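Local coordinates for protein Exo beta-1,2-glucooligosaccharide sophorohydrolase (non-reducing end) (Parabacteroides distasonis ATCC 8503, PDB 5Z06) that hydrolyses linear beta-1,2-glucan and beta-1,2-glucooligosaccharides of four or more units, releasing sophorose from the non-reducing end, at residues A[14-22]-A[654-662]; A[485-493]-A[549-557]. All coordinates share one frame; numbering follows the deposited sequence.

In the fold
Interaction 1 joins two distant parts of the chain. The loop 14-22, between strands 9-11 and 23-28, meets 654-662 of the glucoamylase-like region, with 631 residues between them. The side chain of L15 lies about 10 Å from the bound calcium ion, whose site includes E12 and N13, just before segment 14-22. A glycerol, probably from crystallisation, lies between the two segments. Interaction 2 is more local. It packs helix 485-490 against the turn before helix 556-573, and both segments belong to the glucoamylase-like region. It is nested in sequence within the span closed by interaction 1. The two contacts do not touch: their centres are 41 Å apart and their nearest atoms about 25 Å.

Interaction 1 (A[14-22]-A[654-662]); sequences SLMKGDYFY and LTVNWVSPL. With GOL (glycerol), chain E.
L15 and F21 bring the irregular loop 14-22 to strand residues V659 and W658, with CA atoms 6.7 Å apart for L15 and V659. N657 lies in the G1 beta bulge that N657 and W658 form opposite N653. Its CG is anti to the backbone N (chi1 -162°), which carries the amide into the loop. N657 ND2 donates to K17 O at 2.8 Å, almost in line with the carbonyl. N657 ND2 also donates to D19 OD1 at 3.0 Å, from above the carboxylate plane. D19 OD2 forms a salt bridge with R37. The bent M16 chain slides past the amide, its CE 3.4 Å from N657 OD1, and SD rests on V659 CG1. An alanine in place of N657 would probably leave K17 O and D19 OD1 without this shared donor and open a gap beside M16. L15 CB presses tightly on V659 CG1 at 3.3 Å. The edge of W658 meets the face of F21, planes at 74°. W658 NE1 donates to Y22 OH at 2.9 Å, close to the indole plane. A glycerol bridges the backbones: L15 N donates to O3, and O2 donates to V659 O. Helix 639-642 covers M16, L654 and V659 through F641, while S14 and Y20 touch strand 42-43.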
loop_
_atom_site.group_PDB
_atom_site.type_symbol
_atom_site.label_atom_id
_atom_site.label_comp_id
_atom_site.label_asym_id
_atom_site.label_seq_id
_atom_site.Cartn_x
_atom_site.Cartn_y
_atom_site.Cartn_z
ATOM N N SER A 14 -5.736 2.940 -16.051
ATOM C CA SER A 14 -5.802 1.584 -15.527
ATOM C C SER A 14 -4.375 1.135 -15.336
ATOM O O SER A 14 -3.579 1.202 -16.281
ATOM C CB SER A 14 -6.506 0.665 -16.502
ATOM O OG SER A 14 -6.684 -0.604 -15.942
ATOM N N LEU A 15 -4.036 0.720 -14.116
ATOM C CA LEU A 15 -2.730 0.121 -13.852
ATOM C C LEU A 15 -2.607 -1.253 -14.476
ATOM O O LEU A 15 -1.504 -1.726 -14.695
ATOM C CB LEU A 15 -2.448 0.057 -12.344
ATOM C CG LEU A 15 -2.393 1.423 -11.640
ATOM C CD1 LEU A 15 -2.161 1.284 -10.144
ATOM C CD2 LEU A 15 -1.301 2.288 -12.265
ATOM N N MET A 16 -3.733 -1.890 -14.770
ATOM C CA MET A 16 -3.735 -3.143 -15.523
ATOM C C MET A 16 -4.117 -2.904 -16.978
ATOM O O MET A 16 -4.891 -2.014 -17.283
ATOM C CB MET A 16 -4.698 -4.153 -14.881
ATOM C CG MET A 16 -4.318 -4.570 -13.475
ATOM S SD MET A 16 -2.669 -5.293 -13.365
ATOM C CE MET A 16 -3.020 -7.036 -13.192
ATOM N N LYS A 17 -3.570 -3.721 -17.873
ATOM C CA LYS A 17 -3.972 -3.709 -19.261
ATOM C C LYS A 17 -5.259 -4.463 -19.404
ATOM O O LYS A 17 -5.737 -5.091 -18.459
ATOM C CB LYS A 17 -2.910 -4.353 -20.149
ATOM C CG LYS A 17 -1.655 -3.516 -20.230
ATOM C CD LYS A 17 -0.486 -4.285 -20.815
ATOM C CE LYS A 17 0.826 -3.576 -20.480
ATOM N NZ LYS A 17 1.990 -4.470 -20.737
ATOM N N GLY A 18 -5.818 -4.355 -20.606
ATOM C CA GLY A 18 -6.893 -5.206 -21.075
ATOM C C GLY A 18 -8.258 -4.699 -20.701
ATOM O O GLY A 18 -9.039 -4.370 -21.551
ATOM N N ASP A 19 -8.529 -4.656 -19.410
ATOM C CA ASP A 19 -9.809 -4.244 -18.893
ATOM C C ASP A 19 -9.655 -3.593 -17.523
ATOM O O ASP A 19 -8.625 -3.724 -16.882
ATOM C CB ASP A 19 -10.735 -5.456 -18.795
ATOM C CG ASP A 19 -10.161 -6.581 -17.933
ATOM O OD1 ASP A 19 -10.152 -6.499 -16.690
ATOM O OD2 ASP A 19 -9.732 -7.584 -18.506
ATOM N N TYR A 20 -10.712 -2.915 -17.088
ATOM C CA TYR A 20 -10.647 -2.031 -15.952
ATOM C C TYR A 20 -11.526 -2.560 -14.830
ATOM O O TYR A 20 -12.757 -2.654 -14.948
ATOM C CB TYR A 20 -11.049 -0.604 -16.320
ATOM C CG TYR A 20 -10.796 0.341 -15.169
ATOM C CD1 TYR A 20 -9.522 0.430 -14.597
ATOM C CD2 TYR A 20 -11.824 1.101 -14.604
ATOM C CE1 TYR A 20 -9.277 1.260 -13.517
ATOM C CE2 TYR A 20 -11.567 1.950 -13.532
ATOM C CZ TYR A 20 -10.284 2.010 -12.991
ATOM O OH TYR A 20 -9.967 2.798 -11.919
ATOM N N PHE A 21 -10.872 -2.905 -13.736
ATOM C CA PHE A 21 -11.521 -3.600 -12.683
ATOM C C PHE A 21 -12.705 -2.800 -12.196
ATOM O O PHE A 21 -13.777 -3.343 -12.045
ATOM C CB PHE A 21 -10.570 -3.915 -11.511
ATOM C CG PHE A 21 -11.294 -4.521 -10.372
ATOM C CD1 PHE A 21 -11.523 -5.871 -10.340
ATOM C CD2 PHE A 21 -11.849 -3.724 -9.398
ATOM C CE1 PHE A 21 -12.262 -6.440 -9.322
ATOM C CE2 PHE A 21 -12.599 -4.283 -8.380
ATOM C CZ PHE A 21 -12.798 -5.644 -8.336
ATOM N N TYR A 22 -12.503 -1.508 -11.998
ATOM C CA TYR A 22 -13.526 -0.637 -11.422
ATOM C C TYR A 22 -14.453 -0.083 -12.488
ATOM O O TYR A 22 -14.632 1.125 -12.608
ATOM C CB TYR A 22 -12.856 0.508 -10.692
ATOM C CG TYR A 22 -12.075 0.050 -9.498
ATOM C CD1 TYR A 22 -12.719 -0.297 -8.321
ATOM C CD2 TYR A 22 -10.697 -0.049 -9.548
ATOM C CE1 TYR A 22 -12.000 -0.715 -7.213
ATOM C CE2 TYR A 22 -9.982 -0.474 -8.451
ATOM C CZ TYR A 22 -10.632 -0.783 -7.291
ATOM O OH TYR A 22 -9.877 -1.186 -6.237
ATOM N N LEU A 654 -4.402 -11.343 -10.455
ATOM C CA LEU A 654 -4.470 -11.631 -11.889
ATOM C C LEU A 654 -5.814 -12.247 -12.265
ATOM O O LEU A 654 -6.253 -12.104 -13.399
ATOM C CB LEU A 654 -3.329 -12.527 -12.348
ATOM C CG LEU A 654 -1.954 -11.864 -12.227
ATOM C CD1 LEU A 654 -0.876 -12.882 -12.553
ATOM C CD2 LEU A 654 -1.853 -10.644 -13.133
ATOM N N THR A 655 -6.489 -12.870 -11.314
ATOM C CA THR A 655 -7.738 -13.561 -11.621
ATOM C C THR A 655 -8.816 -12.582 -12.004
ATOM O O THR A 655 -9.532 -12.818 -12.963
ATOM C CB THR A 655 -8.154 -14.477 -10.462
ATOM O OG1 THR A 655 -7.091 -15.402 -10.231
ATOM C CG2 THR A 655 -9.443 -15.262 -10.781
ATOM N N VAL A 656 -8.898 -11.469 -11.276
ATOM C CA VAL A 656 -9.858 -10.421 -11.578
ATOM C C VAL A 656 -9.239 -9.212 -12.278
ATOM O O VAL A 656 -9.931 -8.212 -12.526
ATOM C CB VAL A 656 -10.611 -9.970 -10.299
ATOM C CG1 VAL A 656 -11.194 -11.167 -9.581
ATOM C CG2 VAL A 656 -9.725 -9.180 -9.359
ATOM N N ASN A 657 -7.943 -9.291 -12.577
ATOM C CA ASN A 657 -7.211 -8.239 -13.296
ATOM C C ASN A 657 -7.217 -6.898 -12.538
ATOM O O ASN A 657 -7.682 -5.862 -13.020
ATOM C CB ASN A 657 -7.712 -8.052 -14.727
ATOM C CG ASN A 657 -6.708 -7.304 -15.564
ATOM O OD1 ASN A 657 -5.536 -7.541 -15.423
ATOM N ND2 ASN A 657 -7.152 -6.359 -16.369
ATOM N N TRP A 658 -6.665 -6.974 -11.333
ATOM C CA TRP A 658 -6.600 -5.880 -10.390
ATOM C C TRP A 658 -5.169 -5.761 -9.843
ATOM O O TRP A 658 -4.488 -6.746 -9.612
ATOM C CB TRP A 658 -7.579 -6.155 -9.252
ATOM C CG TRP A 658 -7.561 -5.131 -8.186
ATOM C CD1 TRP A 658 -8.291 -3.986 -8.127
ATOM C CD2 TRP A 658 -6.747 -5.149 -7.020
ATOM N NE1 TRP A 658 -7.994 -3.289 -6.983
ATOM C CE2 TRP A 658 -7.053 -3.987 -6.281
ATOM C CE3 TRP A 658 -5.799 -6.042 -6.522
ATOM C CZ2 TRP A 658 -6.444 -3.696 -5.078
ATOM C CZ3 TRP A 658 -5.195 -5.755 -5.336
ATOM C CH2 TRP A 658 -5.521 -4.587 -4.620
ATOM N N VAL A 659 -4.732 -4.536 -9.644
ATOM C CA VAL A 659 -3.544 -4.254 -8.860
ATOM C C VAL A 659 -3.850 -3.085 -7.945
ATOM O O VAL A 659 -4.630 -2.202 -8.261
ATOM C CB VAL A 659 -2.304 -4.006 -9.753
ATOM C CG1 VAL A 659 -2.485 -2.768 -10.614
ATOM C CG2 VAL A 659 -1.032 -3.888 -8.903
ATOM N N SER A 660 -3.238 -3.110 -6.785
ATOM C CA SER A 660 -3.463 -2.104 -5.795
ATOM C C SER A 660 -3.038 -0.748 -6.312
ATOM O O SER A 660 -1.996 -0.632 -6.965
ATOM C CB SER A 660 -2.659 -2.429 -4.551
ATOM O OG SER A 660 -2.848 -1.433 -3.612
ATOM N N PRO A 661 -3.837 0.299 -6.012
ATOM C CA PRO A 661 -3.413 1.661 -6.370
ATOM C C PRO A 661 -2.444 2.291 -5.381
ATOM O O PRO A 661 -2.113 3.447 -5.542
ATOM C CB PRO A 661 -4.730 2.437 -6.381
ATOM C CG PRO A 661 -5.601 1.711 -5.395
ATOM C CD PRO A 661 -5.134 0.285 -5.315
ATOM N N LEU A 662 -1.965 1.548 -4.381
ATOM C CA LEU A 662 -1.184 2.139 -3.307
ATOM C C LEU A 662 0.061 1.343 -2.974
ATOM O O LEU A 662 0.213 0.170 -3.352
ATOM C CB LEU A 662 -2.053 2.341 -2.034
ATOM C CG LEU A 662 -2.880 1.195 -1.450
ATOM C CD1 LEU A 662 -2.022 0.141 -0.775
ATOM C CD2 LEU A 662 -3.833 1.747 -0.412
HETATM C C1 GOL E . -6.643 -1.914 -10.603
HETATM O O1 GOL E . -7.009 -2.274 -11.939
HETATM C C2 GOL E . -6.889 -0.466 -10.167
HETATM O O2 GOL E . -6.646 -0.378 -8.762
HETATM C C3 GOL E . -5.893 0.538 -10.734
HETATM O O3 GOL E . -6.195 0.883 -12.085
HETATM O O HOH W 1 -8.309 -3.501 -14.142
HETATM O O HOH W 2 -10.914 -6.206 -14.247
#

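Interaction 2 (A[485-493]-A[549-557]); sequences MYYSGWASQ and FTDKYTNYF
Y487 and D551 mark the closest backbone approach, with CA atoms 9.1 Å apart, so side chains span the space between helix 485-490 and the turn at 549-557. Y486 extends from the helix with CG anti to the backbone N (chi1 -177°). Y486 OH donates to D551 OD2 at 2.5 Å, on the anti side of the carboxylate. Y556 OH donates to D551 OD2 at 2.6 Å, on the syn side and from the same face of the carboxylate plane. Y556 OH is also hydrogen-bonded to Y513. The other oxygen, D551 OD1, accepts from the backbone N of Y553 and of T554. These bonds form an Asx turn within an Asx motif, just before N555, the N-cap of helix 556-573. Both carboxylate oxygens of this buried aspartate thus have two donors, which would probably favour its charged form. F549 turns its edge toward the face of Y486 in an offset T-shaped pair, planes at 79°. Helix 691-702 covers F549, and M471 of helix 467-475 touches both rings. Y487 OH accepts from K552 N at 3.0 Å. The aliphatic part of K552 crosses the Y487 ring obliquely, with K552 CD 3.5 Å from Y487 CE1. CG of K552 also sits over the centre of the Y553 ring. Y553 slides past Y487 in the opposite direction and brings CE2 to the ring edge of Y487, 3.9 Å from CE1. A water donates to A491 O and is also hydrogen-bonded to Y553 OH. Q493 NE2 donates to A491 O and to M512 O.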
loop_
_atom_site.group_PDB
_atom_site.type_symbol
_atom_site.label_atom_id
_atom_site.label_comp_id
_atom_site.label_asym_id
_atom_site.label_seq_id
_atom_site.Cartn_x
_atom_site.Cartn_y
_atom_site.Cartn_z
ATOM N N MET A 485 3.846 -13.722 31.453
ATOM C CA MET A 485 2.843 -13.164 30.560
ATOM C C MET A 485 2.953 -13.671 29.128
ATOM O O MET A 485 1.956 -13.702 28.407
ATOM C CB MET A 485 2.924 -11.646 30.579
ATOM C CG MET A 485 2.677 -11.059 31.954
ATOM S SD MET A 485 0.948 -11.201 32.401
ATOM C CE MET A 485 1.087 -11.450 34.175
ATOM N N TYR A 486 4.161 -14.057 28.725
ATOM C CA TYR A 486 4.366 -14.759 27.480
ATOM C C TYR A 486 3.538 -16.044 27.383
ATOM O O TYR A 486 3.001 -16.339 26.321
ATOM C CB TYR A 486 5.834 -15.110 27.283
ATOM C CG TYR A 486 6.076 -15.788 25.963
ATOM C CD1 TYR A 486 6.335 -15.046 24.809
ATOM C CD2 TYR A 486 6.029 -17.184 25.859
ATOM C CE1 TYR A 486 6.571 -15.679 23.596
ATOM C CE2 TYR A 486 6.238 -17.818 24.650
ATOM C CZ TYR A 486 6.508 -17.061 23.523
ATOM O OH TYR A 486 6.694 -17.695 22.341
ATOM N N TYR A 487 3.433 -16.805 28.469
ATOM C CA TYR A 487 2.626 -18.054 28.448
ATOM C C TYR A 487 1.184 -17.856 28.831
ATOM O O TYR A 487 0.310 -18.521 28.295
ATOM C CB TYR A 487 3.267 -19.153 29.313
ATOM C CG TYR A 487 4.558 -19.615 28.706
ATOM C CD1 TYR A 487 4.557 -20.398 27.558
ATOM C CD2 TYR A 487 5.781 -19.196 29.216
ATOM C CE1 TYR A 487 5.740 -20.800 26.965
ATOM C CE2 TYR A 487 6.959 -19.601 28.638
ATOM C CZ TYR A 487 6.924 -20.405 27.513
ATOM O OH TYR A 487 8.081 -20.801 26.925
ATOM N N SER A 488 0.936 -16.946 29.757
ATOM C CA SER A 488 -0.406 -16.730 30.287
ATOM C C SER A 488 -1.236 -15.900 29.306
ATOM O O SER A 488 -2.458 -16.032 29.260
ATOM C CB SER A 488 -0.314 -16.043 31.644
ATOM O OG SER A 488 -0.031 -14.651 31.506
ATOM N N GLY A 489 -0.558 -15.061 28.515
ATOM C CA GLY A 489 -1.207 -14.154 27.576
ATOM C C GLY A 489 -1.017 -14.559 26.140
ATOM O O GLY A 489 -1.892 -15.188 25.543
ATOM N N TRP A 490 0.140 -14.194 25.592
ATOM C CA TRP A 490 0.514 -14.572 24.237
ATOM C C TRP A 490 0.167 -16.046 23.931
ATOM O O TRP A 490 -0.600 -16.317 23.009
ATOM C CB TRP A 490 1.994 -14.299 24.029
ATOM C CG TRP A 490 2.554 -14.984 22.915
ATOM C CD1 TRP A 490 3.320 -16.083 22.951
ATOM C CD2 TRP A 490 2.365 -14.654 21.539
ATOM N NE1 TRP A 490 3.674 -16.452 21.678
ATOM C CE2 TRP A 490 3.092 -15.594 20.787
ATOM C CE3 TRP A 490 1.701 -13.613 20.872
ATOM C CZ2 TRP A 490 3.150 -15.568 19.389
ATOM C CZ3 TRP A 490 1.771 -13.575 19.470
ATOM C CH2 TRP A 490 2.484 -14.557 18.750
ATOM N N ALA A 491 0.693 -16.978 24.725
ATOM C CA ALA A 491 0.453 -18.412 24.502
ATOM C C ALA A 491 -0.574 -18.994 25.492
ATOM O O ALA A 491 -0.492 -20.152 25.869
ATOM C CB ALA A 491 1.762 -19.182 24.556
ATOM N N SER A 492 -1.524 -18.171 25.898
ATOM C CA SER A 492 -2.555 -18.555 26.836
ATOM C C SER A 492 -3.180 -19.885 26.452
ATOM O O SER A 492 -3.560 -20.089 25.293
ATOM C CB SER A 492 -3.666 -17.511 26.855
ATOM O OG SER A 492 -4.715 -17.906 27.726
ATOM N N GLN A 493 -3.291 -20.771 27.441
ATOM C CA GLN A 493 -4.021 -22.017 27.284
ATOM C C GLN A 493 -5.496 -21.909 27.684
ATOM O O GLN A 493 -6.215 -22.892 27.589
ATOM C CB GLN A 493 -3.318 -23.121 28.066
ATOM C CG GLN A 493 -1.883 -23.346 27.615
ATOM C CD GLN A 493 -1.822 -23.772 26.162
ATOM O OE1 GLN A 493 -2.251 -24.867 25.808
ATOM N NE2 GLN A 493 -1.321 -22.887 25.304
ATOM N N PHE A 549 15.139 -17.201 19.389
ATOM C CA PHE A 549 14.110 -17.301 20.366
ATOM C C PHE A 549 13.419 -18.613 20.200
ATOM O O PHE A 549 12.923 -18.951 19.110
ATOM C CB PHE A 549 13.101 -16.181 20.313
ATOM C CG PHE A 549 12.026 -16.352 21.325
ATOM C CD1 PHE A 549 12.348 -16.384 22.678
ATOM C CD2 PHE A 549 10.717 -16.535 20.947
ATOM C CE1 PHE A 549 11.373 -16.583 23.640
ATOM C CE2 PHE A 549 9.736 -16.732 21.901
ATOM C CZ PHE A 549 10.062 -16.764 23.252
ATOM N N THR A 550 13.406 -19.330 21.315
ATOM C CA THR A 550 12.823 -20.630 21.434
ATOM C C THR A 550 12.074 -20.629 22.731
ATOM O O THR A 550 12.650 -20.353 23.762
ATOM C CB THR A 550 13.948 -21.667 21.457
ATOM O OG1 THR A 550 14.794 -21.421 20.343
ATOM C CG2 THR A 550 13.413 -23.072 21.375
ATOM N N ASP A 551 10.773 -20.878 22.671
ATOM C CA ASP A 551 9.944 -21.045 23.868
ATOM C C ASP A 551 9.828 -22.549 24.164
ATOM O O ASP A 551 10.567 -23.357 23.571
ATOM C CB ASP A 551 8.592 -20.318 23.715
ATOM C CG ASP A 551 7.677 -20.911 22.641
ATOM O OD1 ASP A 551 7.886 -22.027 22.121
ATOM O OD2 ASP A 551 6.714 -20.224 22.310
ATOM N N LYS A 552 8.925 -22.940 25.061
ATOM C CA LYS A 552 8.812 -24.360 25.412
ATOM C C LYS A 552 8.269 -25.238 24.267
ATOM O O LYS A 552 8.487 -26.438 24.251
ATOM C CB LYS A 552 8.024 -24.531 26.712
ATOM C CG LYS A 552 6.514 -24.376 26.642
ATOM C CD LYS A 552 5.920 -24.081 28.038
ATOM C CE LYS A 552 4.611 -24.811 28.342
ATOM N NZ LYS A 552 4.852 -26.158 28.942
ATOM N N TYR A 553 7.622 -24.613 23.290
ATOM C CA TYR A 553 7.000 -25.305 22.151
ATOM C C TYR A 553 7.831 -25.448 20.894
ATOM O O TYR A 553 7.804 -26.482 20.263
ATOM C CB TYR A 553 5.767 -24.540 21.764
ATOM C CG TYR A 553 4.848 -24.338 22.914
ATOM C CD1 TYR A 553 4.303 -25.426 23.582
ATOM C CD2 TYR A 553 4.529 -23.075 23.349
ATOM C CE1 TYR A 553 3.435 -25.251 24.649
ATOM C CE2 TYR A 553 3.663 -22.889 24.407
ATOM C CZ TYR A 553 3.115 -23.977 25.054
ATOM O OH TYR A 553 2.247 -23.773 26.108
ATOM N N THR A 554 8.543 -24.399 20.507
ATOM C CA THR A 554 9.285 -24.414 19.263
ATOM C C THR A 554 10.325 -23.325 19.256
ATOM O O THR A 554 10.194 -22.311 19.960
ATOM C CB THR A 554 8.333 -24.203 18.032
ATOM O OG1 THR A 554 9.068 -24.297 16.802
ATOM C CG2 THR A 554 7.602 -22.845 18.089
ATOM N N ASN A 555 11.345 -23.531 18.440
ATOM C CA ASN A 555 12.172 -22.443 17.960
ATOM C C ASN A 555 11.371 -21.683 16.873
ATOM O O ASN A 555 10.737 -22.319 16.029
ATOM C CB ASN A 555 13.421 -22.998 17.355
ATOM C CG ASN A 555 14.252 -21.929 16.718
ATOM O OD1 ASN A 555 14.227 -21.748 15.492
ATOM N ND2 ASN A 555 14.949 -21.163 17.548
ATOM N N TYR A 556 11.418 -20.350 16.878
ATOM C CA TYR A 556 10.580 -19.567 15.957
ATOM C C TYR A 556 11.076 -19.450 14.518
ATOM O O TYR A 556 10.261 -19.415 13.616
ATOM C CB TYR A 556 10.096 -18.225 16.576
ATOM C CG TYR A 556 8.975 -18.577 17.472
ATOM C CD1 TYR A 556 7.704 -18.766 16.965
ATOM C CD2 TYR A 556 9.218 -18.936 18.778
ATOM C CE1 TYR A 556 6.674 -19.206 17.760
ATOM C CE2 TYR A 556 8.193 -19.369 19.599
ATOM C CZ TYR A 556 6.924 -19.517 19.086
ATOM O OH TYR A 556 5.907 -19.950 19.891
ATOM N N PHE A 557 12.375 -19.453 14.274
ATOM C CA PHE A 557 12.816 -19.500 12.901
ATOM C C PHE A 557 12.272 -20.780 12.261
ATOM O O PHE A 557 11.780 -20.742 11.150
ATOM C CB PHE A 557 14.328 -19.513 12.752
ATOM C CG PHE A 557 14.758 -19.616 11.324
ATOM C CD1 PHE A 557 14.725 -18.487 10.503
ATOM C CD2 PHE A 557 15.095 -20.843 10.763
ATOM C CE1 PHE A 557 15.074 -18.581 9.167
ATOM C CE2 PHE A 557 15.449 -20.939 9.422
ATOM C CZ PHE A 557 15.440 -19.812 8.626
HETATM O O HOH W 3 1.344 -21.320 27.206
#